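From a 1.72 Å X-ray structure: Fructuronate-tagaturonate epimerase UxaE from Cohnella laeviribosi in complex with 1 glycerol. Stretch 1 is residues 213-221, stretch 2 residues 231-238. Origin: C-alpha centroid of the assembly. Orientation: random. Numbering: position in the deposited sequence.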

# COMPACT_ATOMS: atom_id res chain seq x y z
N HIS A 213 -4.57 -20.87 31.08
CA HIS A 213 -3.91 -21.09 29.80
C HIS A 213 -2.68 -20.20 29.66
O HIS A 213 -1.60 -20.67 29.29
N TYR A 214 -2.82 -18.91 29.96
CA TYR A 214 -1.70 -18.00 29.78
C TYR A 214 -0.62 -18.24 30.83
O TYR A 214 0.57 -18.23 30.51
N GLU A 215 -1.02 -18.48 32.08
CA GLU A 215 -0.01 -18.65 33.12
C GLU A 215 0.77 -19.94 32.92
O GLU A 215 2.00 -19.95 33.07
N ALA A 216 0.10 -21.03 32.54
CA ALA A 216 0.80 -22.30 32.32
C ALA A 216 1.78 -22.22 31.16
O ALA A 216 2.76 -22.97 31.12
N LYS A 217 1.54 -21.32 30.21
CA LYS A 217 2.38 -21.23 29.02
C LYS A 217 3.50 -20.20 29.16
O LYS A 217 4.58 -20.41 28.60
N TYR A 218 3.28 -19.10 29.88
CA TYR A 218 4.21 -17.97 29.90
C TYR A 218 4.75 -17.60 31.27
O TYR A 218 5.86 -17.06 31.34
N LEU A 219 4.00 -17.81 32.35
CA LEU A 219 4.36 -17.20 33.62
C LEU A 219 5.73 -17.66 34.11
O LEU A 219 6.00 -18.86 34.20
N ASP A 220 6.60 -16.69 34.41
CA ASP A 220 7.94 -16.95 34.94
C ASP A 220 8.76 -17.84 34.00
O ASP A 220 9.69 -18.53 34.44
N LYS A 221 8.43 -17.83 32.71
CA LYS A 221 9.14 -18.62 31.73
C LYS A 221 10.03 -17.72 30.88
O LYS A 221 9.77 -16.52 30.73
N HIS A 231 11.38 -12.97 28.71
CA HIS A 231 10.90 -13.48 29.99
C HIS A 231 9.58 -12.81 30.33
O HIS A 231 9.41 -11.61 30.11
N PHE A 232 8.65 -13.60 30.87
CA PHE A 232 7.35 -13.09 31.31
C PHE A 232 7.24 -13.27 32.82
O PHE A 232 7.25 -14.40 33.31
N ASP A 233 7.15 -12.16 33.54
CA ASP A 233 6.71 -12.21 34.92
C ASP A 233 5.21 -11.91 34.95
O ASP A 233 4.59 -11.62 33.92
N ALA A 234 4.61 -11.98 36.14
CA ALA A 234 3.16 -11.82 36.23
C ALA A 234 2.71 -10.46 35.72
O ALA A 234 1.73 -10.37 34.97
N ALA A 235 3.42 -9.40 36.10
CA ALA A 235 2.99 -8.05 35.74
C ALA A 235 3.00 -7.85 34.22
O ALA A 235 2.06 -7.26 33.67
N THR A 236 4.05 -8.31 33.54
CA THR A 236 4.09 -8.15 32.09
C THR A 236 3.06 -9.05 31.40
O THR A 236 2.37 -8.62 30.48
N LEU A 237 2.94 -10.30 31.87
CA LEU A 237 1.97 -11.23 31.29
C LEU A 237 0.54 -10.69 31.41
O LEU A 237 -0.22 -10.69 30.44
N MET A 238 0.16 -10.22 32.61
CA MET A 238 -1.20 -9.73 32.81
C MET A 238 -1.50 -8.54 31.91
O MET A 238 -2.59 -8.45 31.32

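Side-chain packing between the end of helix 213-218, with the turn that follows it, and the strand-to-helix stretch 231-238. Leu-237 (chi1 t, chi2 p) is the central residue: its CA-to-CB bond points toward stretch 1, and its two methyls spread over the last helical turn, CD1 lying 3.7 Å from Tyr-218 CB and CD2 3.7 Å from Tyr-214 O and 4.0 Å from Leu-219 CB. Tyr-214 and Tyr-218, one turn apart, also point toward stretch 2, both with chi1 m. This rotamer brings the Tyr-218 ring edge-on to the face of Phe-232 (chi1 m), with planes at 66° and CD1 of Tyr-218 3.8 Å from CE1 of Phe-232; Tyr-218 OH is bonded elsewhere in the structure. Leu-219 starts away, but its t, p conformation returns CD1 to within 3.8 Å of Ala-234 CB. A type II turn from Tyr-218 to Lys-221 carries the backbone to the strand, where Phe-232 N donates to Lys-221 O (3.1 Å) and Asp-220 N makes a short but bent, weak bond to Phe-232 O (2.6 Å). His-231 (chi1 t) reaches back until CE1 is 3.5 Å from Asp-220 C. Asp-233 turns away; with chi1 p, its OD1 caps the second helix, accepting from Thr-236 N (3.0 Å) and from Thr-236 OG1 (2.5 Å).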

# COMPACT_ATOMS: atom_id res chain seq x y z
CB HIS A 213 -4.88 -20.83 28.65
CG HIS A 213 -4.22 -20.68 27.31
ND1 HIS A 213 -3.80 -21.75 26.55
CD2 HIS A 213 -3.90 -19.57 26.59
CE1 HIS A 213 -3.25 -21.32 25.43
NE2 HIS A 213 -3.30 -20.00 25.43
CB TYR A 214 -2.18 -16.55 29.81
CG TYR A 214 -2.70 -16.12 28.46
CD1 TYR A 214 -1.84 -15.77 27.44
CD2 TYR A 214 -4.07 -16.11 28.20
CE1 TYR A 214 -2.30 -15.39 26.21
CE2 TYR A 214 -4.55 -15.74 26.95
CZ TYR A 214 -3.65 -15.38 25.96
OH TYR A 214 -4.09 -14.99 24.71
CB GLU A 215 -0.68 -18.59 34.49
CG GLU A 215 -1.11 -17.18 34.84
CD GLU A 215 -2.11 -17.13 35.96
OE1 GLU A 215 -2.85 -16.12 36.05
OE2 GLU A 215 -2.17 -18.10 36.74
CB ALA A 216 -0.21 -23.42 32.08
CB LYS A 217 1.51 -20.91 27.80
CG LYS A 217 2.26 -20.82 26.49
CD LYS A 217 1.30 -20.62 25.32
CE LYS A 217 2.03 -20.59 23.99
NZ LYS A 217 1.06 -20.43 22.86
CB TYR A 218 3.56 -16.70 29.32
CG TYR A 218 3.09 -16.82 27.89
CD1 TYR A 218 3.97 -16.60 26.83
CD2 TYR A 218 1.77 -17.14 27.60
CE1 TYR A 218 3.55 -16.69 25.52
CE2 TYR A 218 1.34 -17.24 26.29
CZ TYR A 218 2.23 -17.02 25.26
OH TYR A 218 1.79 -17.12 23.95
CB LEU A 219 3.29 -17.50 34.67
CG LEU A 219 3.52 -16.80 36.01
CD1 LEU A 219 3.50 -15.31 35.81
CD2 LEU A 219 2.45 -17.21 37.01
CB ASP A 220 7.87 -17.57 36.34
CG ASP A 220 7.21 -16.64 37.34
OD1 ASP A 220 7.38 -15.41 37.19
OD2 ASP A 220 6.52 -17.13 38.26
CB LYS A 221 8.16 -19.39 30.83
CG LYS A 221 7.59 -20.65 31.48
CD LYS A 221 6.88 -21.53 30.46
CE LYS A 221 7.03 -23.01 30.77
NZ LYS A 221 6.65 -23.32 32.18
CB HIS A 231 11.93 -13.24 31.10
CG HIS A 231 11.58 -13.87 32.41
ND1 HIS A 231 11.68 -15.22 32.64
CD2 HIS A 231 11.12 -13.32 33.56
CE1 HIS A 231 11.30 -15.49 33.87
NE2 HIS A 231 10.95 -14.35 34.45
CB PHE A 232 6.21 -13.80 30.61
CG PHE A 232 6.18 -13.57 29.13
CD1 PHE A 232 6.90 -14.40 28.28
CD2 PHE A 232 5.43 -12.53 28.59
CE1 PHE A 232 6.88 -14.19 26.92
CE2 PHE A 232 5.41 -12.31 27.22
CZ PHE A 232 6.13 -13.15 26.39
CB ASP A 233 7.52 -11.25 35.79
CG ASP A 233 7.36 -9.81 35.38
OD1 ASP A 233 6.65 -9.53 34.40
OD2 ASP A 233 7.96 -8.94 36.05
CB ALA A 234 2.70 -12.05 37.67
CB ALA A 235 3.88 -7.01 36.42
CB THR A 236 5.50 -8.43 31.56
OG1 THR A 236 5.92 -9.73 31.97
CG2 THR A 236 6.47 -7.40 32.10
CB LEU A 237 2.09 -12.60 31.96
CG LEU A 237 1.15 -13.70 31.44
CD1 LEU A 237 1.30 -13.87 29.94
CD2 LEU A 237 1.36 -15.03 32.14
CB MET A 238 -1.41 -9.32 34.27
CG MET A 238 -1.43 -10.48 35.20
SD MET A 238 -2.03 -10.08 36.88
CE MET A 238 -1.60 -11.66 37.54